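PDB 7B9F: EccE5 from Mycobacterium xenopi RIVM700367, which is a component of the mycobacterial ESX-5 type VII secretion system, probably serving as part of its inner-membrane complex for protein export. Local coordinates for residues 155-167 with 303-317. Numbering follows the deposited sequence.
Sequences VRLDAIDIVSVGT and WLPDTEATAVTVRLR
With CG anti to the backbone N (chi1 170°) and a bend at chi3 (-71°), Arg315 sets its guanidinium alongside Asp161, whose CG stands beside its own backbone N, the two side chains pointing the same way. The two flat groups lie nearly coplanar, 9° apart. Arg315 NE meets Asp161 OD1 at 2.9 Å and Arg315 NH2 meets Asp161 OD2 at 2.9 Å, a side-on, two-nitrogen salt bridge on the syn side of both oxygens. Arg203 of strand 196-204 also pairs with Asp161 OD2, so the carboxylate links three neighbouring strands. Strands 159-166 and 310-317 run antiparallel inside a larger antiparallel sheet, strand 196-204 beside 159-166 and strand 322-331 beside 310-317, with paired backbone bonds from Ile160–Leu316 to Gly166–Thr310. Two hydroxyls add to this pattern from above carbonyl planes: Thr313 OG1 to Ile162 O (3.0 Å) and Ser164 OG to Val312 O (3.1 Å), each a second donor to an oxygen already holding a backbone N-H. On the other face from the salt bridge, Ile162 CD1 touches Leu316 CD1 at 3.7 Å, while Ile160 packs on Leu316 through their CB atoms. Further along, the Trp303 ring turns its edge to Gly166, CZ3 lying 3.8 Å from Gly166 CA, and Val312 CG2 sits over one face, offset toward the rim.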
ATOM      1  N   VAL A 155     -14.430 -18.421 -12.590  1.00125.28           N
ATOM      2  CA  VAL A 155     -13.960 -19.365 -13.594  1.00125.28           C
ATOM      3  C   VAL A 155     -14.422 -18.912 -14.971  1.00125.28           C
ATOM      4  O   VAL A 155     -15.461 -18.266 -15.127  1.00125.28           O
ATOM      5  CB  VAL A 155     -14.434 -20.793 -13.272  1.00125.28           C
ATOM      6  CG1 VAL A 155     -13.885 -21.215 -11.939  1.00125.28           C
ATOM      7  CG2 VAL A 155     -15.925 -20.870 -13.263  1.00125.28           C
ATOM      8  N   ARG A 156     -13.626 -19.240 -15.983  1.00127.09           N
ATOM      9  CA  ARG A 156     -13.846 -18.785 -17.353  1.00127.09           C
ATOM     10  C   ARG A 156     -13.796 -20.013 -18.252  1.00127.09           C
ATOM     11  O   ARG A 156     -12.713 -20.475 -18.616  1.00127.09           O
ATOM     12  CB  ARG A 156     -12.795 -17.764 -17.769  1.00127.09           C
ATOM     13  CG  ARG A 156     -12.799 -16.481 -16.969  1.00127.09           C
ATOM     14  CD  ARG A 156     -13.998 -15.626 -17.295  1.00127.09           C
ATOM     15  NE  ARG A 156     -14.086 -14.454 -16.428  1.00127.09           N
ATOM     16  CZ  ARG A 156     -15.037 -14.260 -15.522  1.00127.09           C
ATOM     17  NH1 ARG A 156     -15.993 -15.161 -15.351  1.00127.09           N
ATOM     18  NH2 ARG A 156     -15.034 -13.161 -14.781  1.00127.09           N
ATOM     19  N   LEU A 157     -14.957 -20.542 -18.608  1.00125.69           N
ATOM     20  CA  LEU A 157     -15.004 -21.718 -19.463  1.00125.69           C
ATOM     21  C   LEU A 157     -14.679 -21.339 -20.900  1.00125.69           C
ATOM     22  O   LEU A 157     -15.056 -20.266 -21.375  1.00125.69           O
ATOM     23  CB  LEU A 157     -16.377 -22.375 -19.375  1.00125.69           C
ATOM     24  CG  LEU A 157     -16.559 -23.446 -18.299  1.00125.69           C
ATOM     25  CD1 LEU A 157     -16.299 -22.936 -16.900  1.00125.69           C
ATOM     26  CD2 LEU A 157     -17.958 -23.982 -18.373  1.00125.69           C
ATOM     27  N   ASP A 158     -13.952 -22.215 -21.593  1.00127.85           N
ATOM     28  CA  ASP A 158     -13.551 -21.900 -22.959  1.00127.85           C
ATOM     29  C   ASP A 158     -14.696 -22.045 -23.946  1.00127.85           C
ATOM     30  O   ASP A 158     -14.805 -21.248 -24.882  1.00127.85           O
ATOM     31  CB  ASP A 158     -12.387 -22.781 -23.397  1.00127.85           C
ATOM     32  CG  ASP A 158     -11.112 -22.457 -22.670  1.00127.85           C
ATOM     33  OD1 ASP A 158     -10.933 -21.289 -22.269  1.00127.85           O
ATOM     34  OD2 ASP A 158     -10.277 -23.368 -22.521  1.00127.85           O
ATOM     35  N   ALA A 159     -15.534 -23.061 -23.785  1.00123.54           N
ATOM     36  CA  ALA A 159     -16.586 -23.288 -24.760  1.00123.54           C
ATOM     37  C   ALA A 159     -17.718 -24.062 -24.114  1.00123.54           C
ATOM     38  O   ALA A 159     -17.513 -24.840 -23.182  1.00123.54           O
ATOM     39  CB  ALA A 159     -16.062 -24.046 -25.983  1.00123.54           C
ATOM     40  N   ILE A 160     -18.919 -23.836 -24.629  1.00124.68           N
ATOM     41  CA  ILE A 160     -20.100 -24.595 -24.250  1.00124.68           C
ATOM     42  C   ILE A 160     -20.657 -25.174 -25.537  1.00124.68           C
ATOM     43  O   ILE A 160     -21.005 -24.420 -26.452  1.00124.68           O
ATOM     44  CB  ILE A 160     -21.160 -23.714 -23.578  1.00124.68           C
ATOM     45  CG1 ILE A 160     -20.593 -23.032 -22.344  1.00124.68           C
ATOM     46  CG2 ILE A 160     -22.351 -24.561 -23.184  1.00124.68           C
ATOM     47  CD1 ILE A 160     -20.142 -23.949 -21.328  1.00124.68           C
ATOM     48  N   ASP A 161     -20.742 -26.490 -25.629  1.00124.89           N
ATOM     49  CA  ASP A 161     -21.296 -27.108 -26.824  1.00124.89           C
ATOM     50  C   ASP A 161     -22.609 -27.790 -26.481  1.00124.89           C
ATOM     51  O   ASP A 161     -22.635 -28.718 -25.670  1.00124.89           O
ATOM     52  CB  ASP A 161     -20.323 -28.109 -27.439  1.00124.89           C
ATOM     53  CG  ASP A 161     -19.082 -27.450 -27.992  1.00124.89           C
ATOM     54  OD1 ASP A 161     -19.118 -26.231 -28.230  1.00124.89           O
ATOM     55  OD2 ASP A 161     -18.070 -28.154 -28.194  1.00124.89           O
ATOM     56  N   ILE A 162     -23.691 -27.328 -27.095  1.00121.39           N
ATOM     57  CA  ILE A 162     -24.941 -28.071 -27.054  1.00121.39           C
ATOM     58  C   ILE A 162     -24.829 -29.199 -28.063  1.00121.39           C
ATOM     59  O   ILE A 162     -24.580 -28.955 -29.245  1.00121.39           O
ATOM     60  CB  ILE A 162     -26.142 -27.174 -27.379  1.00121.39           C
ATOM     61  CG1 ILE A 162     -26.361 -26.083 -26.330  1.00121.39           C
ATOM     62  CG2 ILE A 162     -27.391 -28.013 -27.500  1.00121.39           C
ATOM     63  CD1 ILE A 162     -25.644 -24.784 -26.608  1.00121.39           C
ATOM     64  N   VAL A 163     -24.987 -30.436 -27.612  1.00123.08           N
ATOM     65  CA  VAL A 163     -24.910 -31.595 -28.494  1.00123.08           C
ATOM     66  C   VAL A 163     -26.218 -32.357 -28.403  1.00123.08           C
ATOM     67  O   VAL A 163     -26.656 -32.715 -27.304  1.00123.08           O
ATOM     68  CB  VAL A 163     -23.729 -32.512 -28.139  1.00123.08           C
ATOM     69  CG1 VAL A 163     -23.689 -33.687 -29.085  1.00123.08           C
ATOM     70  CG2 VAL A 163     -22.430 -31.746 -28.212  1.00123.08           C
ATOM     71  N   SER A 164     -26.837 -32.604 -29.550  1.00127.12           N
ATOM     72  CA  SER A 164     -28.055 -33.396 -29.621  1.00127.12           C
ATOM     73  C   SER A 164     -27.946 -34.345 -30.799  1.00127.12           C
ATOM     74  O   SER A 164     -27.467 -33.954 -31.866  1.00127.12           O
ATOM     75  CB  SER A 164     -29.285 -32.505 -29.768  1.00127.12           C
ATOM     76  OG  SER A 164     -29.038 -31.469 -30.697  1.00127.12           O
ATOM     77  N   VAL A 165     -28.394 -35.582 -30.614  1.00130.88           N
ATOM     78  CA  VAL A 165     -28.219 -36.621 -31.616  1.00130.88           C
ATOM     79  C   VAL A 165     -29.571 -37.276 -31.865  1.00130.88           C
ATOM     80  O   VAL A 165     -30.453 -37.257 -31.003  1.00130.88           O
ATOM     81  CB  VAL A 165     -27.149 -37.646 -31.163  1.00130.88           C
ATOM     82  CG1 VAL A 165     -27.607 -38.406 -29.936  1.00130.88           C
ATOM     83  CG2 VAL A 165     -26.721 -38.578 -32.294  1.00130.88           C
ATOM     84  N   GLY A 166     -29.751 -37.827 -33.069  1.00137.34           N
ATOM     85  CA  GLY A 166     -31.016 -38.427 -33.446  1.00137.34           C
ATOM     86  C   GLY A 166     -30.819 -39.693 -34.254  1.00137.34           C
ATOM     87  O   GLY A 166     -29.708 -40.033 -34.659  1.00137.34           O
ATOM     88  N   THR A 167     -31.923 -40.402 -34.470  1.00141.03           N
ATOM     89  CA  THR A 167     -31.897 -41.706 -35.127  1.00141.03           C
ATOM     90  C   THR A 167     -33.251 -42.010 -35.775  1.00141.03           C
ATOM     91  O   THR A 167     -33.337 -42.566 -36.873  1.00141.03           O
ATOM     92  CB  THR A 167     -31.551 -42.830 -34.125  1.00141.03           C
ATOM     93  OG1 THR A 167     -30.276 -42.574 -33.526  1.00141.03           O
ATOM     94  CG2 THR A 167     -31.506 -44.188 -34.815  1.00141.03           C
ATOM     95  N   TRP A 303     -33.913 -30.233 -38.364  1.00143.30           N
ATOM     96  CA  TRP A 303     -34.102 -31.591 -37.862  1.00143.30           C
ATOM     97  C   TRP A 303     -35.002 -32.431 -38.755  1.00143.30           C
ATOM     98  O   TRP A 303     -35.029 -33.658 -38.609  1.00143.30           O
ATOM     99  CB  TRP A 303     -34.685 -31.520 -36.453  1.00143.30           C
ATOM    100  CG  TRP A 303     -33.675 -31.657 -35.372  1.00143.30           C
ATOM    101  CD1 TRP A 303     -33.122 -30.654 -34.639  1.00143.30           C
ATOM    102  CD2 TRP A 303     -33.165 -32.875 -34.832  1.00143.30           C
ATOM    103  NE1 TRP A 303     -32.256 -31.167 -33.710  1.00143.30           N
ATOM    104  CE2 TRP A 303     -32.272 -32.533 -33.803  1.00143.30           C
ATOM    105  CE3 TRP A 303     -33.365 -34.223 -35.132  1.00143.30           C
ATOM    106  CZ2 TRP A 303     -31.577 -33.490 -33.071  1.00143.30           C
ATOM    107  CZ3 TRP A 303     -32.677 -35.171 -34.401  1.00143.30           C
ATOM    108  CH2 TRP A 303     -31.792 -34.801 -33.386  1.00143.30           C
ATOM    109  N   LEU A 304     -35.744 -31.795 -39.658  1.00146.72           N
ATOM    110  CA  LEU A 304     -36.728 -32.507 -40.472  1.00146.72           C
ATOM    111  C   LEU A 304     -36.188 -33.581 -41.422  1.00146.72           C
ATOM    112  O   LEU A 304     -36.819 -34.650 -41.484  1.00146.72           O
ATOM    113  CB  LEU A 304     -37.569 -31.490 -41.252  1.00146.72           C
ATOM    114  CG  LEU A 304     -38.548 -30.685 -40.403  1.00146.72           C
ATOM    115  CD1 LEU A 304     -39.176 -29.577 -41.221  1.00146.72           C
ATOM    116  CD2 LEU A 304     -39.606 -31.611 -39.840  1.00146.72           C
ATOM    117  N   PRO A 305     -35.107 -33.378 -42.204  1.00145.32           N
ATOM    118  CA  PRO A 305     -34.797 -34.332 -43.283  1.00145.32           C
ATOM    119  C   PRO A 305     -34.536 -35.757 -42.813  1.00145.32           C
ATOM    120  O   PRO A 305     -34.063 -35.997 -41.701  1.00145.32           O
ATOM    121  CB  PRO A 305     -33.542 -33.735 -43.925  1.00145.32           C
ATOM    122  CG  PRO A 305     -33.684 -32.306 -43.700  1.00145.32           C
ATOM    123  CD  PRO A 305     -34.220 -32.204 -42.315  1.00145.32           C
ATOM    124  N   ASP A 306     -34.888 -36.699 -43.685  1.00146.33           N
ATOM    125  CA  ASP A 306     -34.816 -38.120 -43.378  1.00146.33           C
ATOM    126  C   ASP A 306     -33.377 -38.556 -43.144  1.00146.33           C
ATOM    127  O   ASP A 306     -32.451 -38.091 -43.813  1.00146.33           O
ATOM    128  CB  ASP A 306     -35.431 -38.927 -44.522  1.00146.33           C
ATOM    129  CG  ASP A 306     -35.401 -40.421 -44.274  1.00146.33           C
ATOM    130  OD1 ASP A 306     -35.327 -40.847 -43.102  1.00146.33           O
ATOM    131  OD2 ASP A 306     -35.462 -41.178 -45.263  1.00146.33           O
ATOM    132  N   THR A 307     -33.201 -39.456 -42.180  1.00143.76           N
ATOM    133  CA  THR A 307     -31.883 -39.968 -41.839  1.00143.76           C
ATOM    134  C   THR A 307     -32.023 -41.273 -41.078  1.00143.76           C
ATOM    135  O   THR A 307     -33.110 -41.646 -40.632  1.00143.76           O
ATOM    136  CB  THR A 307     -31.087 -38.977 -40.994  1.00143.76           C
ATOM    137  OG1 THR A 307     -29.737 -39.438 -40.884  1.00143.76           O
ATOM    138  CG2 THR A 307     -31.690 -38.867 -39.611  1.00143.76           C
ATOM    139  N   GLU A 308     -30.898 -41.974 -40.973  1.00145.82           N
ATOM    140  CA  GLU A 308     -30.731 -43.055 -40.018  1.00145.82           C
ATOM    141  C   GLU A 308     -30.031 -42.587 -38.752  1.00145.82           C
ATOM    142  O   GLU A 308     -30.119 -43.264 -37.721  1.00145.82           O
ATOM    143  CB  GLU A 308     -29.935 -44.196 -40.653  1.00145.82           C
ATOM    144  CG  GLU A 308     -30.647 -44.888 -41.804  1.00145.82           C
ATOM    145  CD  GLU A 308     -31.880 -45.644 -41.372  1.00145.82           C
ATOM    146  OE1 GLU A 308     -31.887 -46.150 -40.231  1.00145.82           O
ATOM    147  OE2 GLU A 308     -32.841 -45.727 -42.168  1.00145.82           O
ATOM    148  N   ALA A 309     -29.335 -41.452 -38.820  1.00142.18           N
ATOM    149  CA  ALA A 309     -28.718 -40.799 -37.674  1.00142.18           C
ATOM    150  C   ALA A 309     -28.441 -39.349 -38.047  1.00142.18           C
ATOM    151  O   ALA A 309     -28.250 -39.024 -39.219  1.00142.18           O
ATOM    152  CB  ALA A 309     -27.425 -41.499 -37.243  1.00142.18           C
ATOM    153  N   THR A 310     -28.424 -38.480 -37.041  1.00136.44           N
ATOM    154  CA  THR A 310     -28.159 -37.064 -37.259  1.00136.44           C
ATOM    155  C   THR A 310     -27.693 -36.435 -35.955  1.00136.44           C
ATOM    156  O   THR A 310     -28.200 -36.767 -34.883  1.00136.44           O
ATOM    157  CB  THR A 310     -29.394 -36.340 -37.811  1.00136.44           C
ATOM    158  OG1 THR A 310     -29.112 -34.944 -37.949  1.00136.44           O
ATOM    159  CG2 THR A 310     -30.603 -36.545 -36.932  1.00136.44           C
ATOM    160  N   ALA A 311     -26.702 -35.553 -36.050  1.00129.71           N
ATOM    161  CA  ALA A 311     -26.109 -34.920 -34.881  1.00129.71           C
ATOM    162  C   ALA A 311     -26.080 -33.417 -35.089  1.00129.71           C
ATOM    163  O   ALA A 311     -25.390 -32.925 -35.985  1.00129.71           O
ATOM    164  CB  ALA A 311     -24.698 -35.449 -34.624  1.00129.71           C
ATOM    165  N   VAL A 312     -26.803 -32.699 -34.252  1.00128.06           N
ATOM    166  CA  VAL A 312     -26.868 -31.247 -34.305  1.00128.06           C
ATOM    167  C   VAL A 312     -26.066 -30.688 -33.147  1.00128.06           C
ATOM    168  O   VAL A 312     -26.261 -31.095 -31.996  1.00128.06           O
ATOM    169  CB  VAL A 312     -28.324 -30.763 -34.235  1.00128.06           C
ATOM    170  CG1 VAL A 312     -28.393 -29.289 -34.531  1.00128.06           C
ATOM    171  CG2 VAL A 312     -29.192 -31.565 -35.180  1.00128.06           C
ATOM    172  N   THR A 313     -25.176 -29.745 -33.434  1.00121.64           N
ATOM    173  CA  THR A 313     -24.382 -29.163 -32.368  1.00121.64           C
ATOM    174  C   THR A 313     -24.204 -27.666 -32.556  1.00121.64           C
ATOM    175  O   THR A 313     -24.057 -27.174 -33.678  1.00121.64           O
ATOM    176  CB  THR A 313     -23.029 -29.861 -32.242  1.00121.64           C
ATOM    177  OG1 THR A 313     -22.280 -29.267 -31.177  1.00121.64           O
ATOM    178  CG2 THR A 313     -22.257 -29.791 -33.526  1.00121.64           C
ATOM    179  N   VAL A 314     -24.271 -26.947 -31.439  1.00120.62           N
ATOM    180  CA  VAL A 314     -24.151 -25.496 -31.391  1.00120.62           C
ATOM    181  C   VAL A 314     -23.090 -25.146 -30.364  1.00120.62           C
ATOM    182  O   VAL A 314     -23.155 -25.612 -29.222  1.00120.62           O
ATOM    183  CB  VAL A 314     -25.486 -24.827 -31.026  1.00120.62           C
ATOM    184  CG1 VAL A 314     -25.350 -23.344 -31.115  1.00120.62           C
ATOM    185  CG2 VAL A 314     -26.602 -25.306 -31.934  1.00120.62           C
ATOM    186  N   ARG A 315     -22.127 -24.325 -30.755  1.00123.84           N
ATOM    187  CA  ARG A 315     -21.014 -23.969 -29.888  1.00123.84           C
ATOM    188  C   ARG A 315     -21.164 -22.545 -29.380  1.00123.84           C
ATOM    189  O   ARG A 315     -21.425 -21.628 -30.162  1.00123.84           O
ATOM    190  CB  ARG A 315     -19.685 -24.123 -30.622  1.00123.84           C
ATOM    191  CG  ARG A 315     -18.503 -23.548 -29.875  1.00123.84           C
ATOM    192  CD  ARG A 315     -17.212 -24.096 -30.424  1.00123.84           C
ATOM    193  NE  ARG A 315     -17.064 -25.500 -30.068  1.00123.84           N
ATOM    194  CZ  ARG A 315     -16.004 -26.238 -30.372  1.00123.84           C
ATOM    195  NH1 ARG A 315     -14.998 -25.702 -31.045  1.00123.84           N
ATOM    196  NH2 ARG A 315     -15.955 -27.510 -30.007  1.00123.84           N
ATOM    197  N   LEU A 316     -21.000 -22.367 -28.075  1.00124.65           N
ATOM    198  CA  LEU A 316     -20.987 -21.057 -27.442  1.00124.65           C
ATOM    199  C   LEU A 316     -19.580 -20.757 -26.952  1.00124.65           C
ATOM    200  O   LEU A 316     -18.979 -21.575 -26.252  1.00124.65           O
ATOM    201  CB  LEU A 316     -21.964 -21.010 -26.274  1.00124.65           C
ATOM    202  CG  LEU A 316     -23.389 -21.456 -26.572  1.00124.65           C
ATOM    203  CD1 LEU A 316     -24.122 -21.691 -25.277  1.00124.65           C
ATOM    204  CD2 LEU A 316     -24.095 -20.414 -27.395  1.00124.65           C
ATOM    205  N   ARG A 317     -19.059 -19.594 -27.314  1.00130.80           N
ATOM    206  CA  ARG A 317     -17.727 -19.184 -26.907  1.00130.80           C
ATOM    207  C   ARG A 317     -17.765 -17.761 -26.378  1.00130.80           C
ATOM    208  O   ARG A 317     -18.555 -16.945 -26.857  1.00130.80           O
ATOM    209  CB  ARG A 317     -16.751 -19.249 -28.086  1.00130.80           C
ATOM    210  CG  ARG A 317     -16.409 -20.641 -28.547  1.00130.80           C
ATOM    211  CD  ARG A 317     -15.077 -20.636 -29.259  1.00130.80           C
ATOM    212  NE  ARG A 317     -13.977 -20.431 -28.328  1.00130.80           N
ATOM    213  CZ  ARG A 317     -13.040 -19.504 -28.478  1.00130.80           C
ATOM    214  NH1 ARG A 317     -13.077 -18.691 -29.523  1.00130.80           N
ATOM    215  NH2 ARG A 317     -12.071 -19.384 -27.580  1.00130.80           N
TER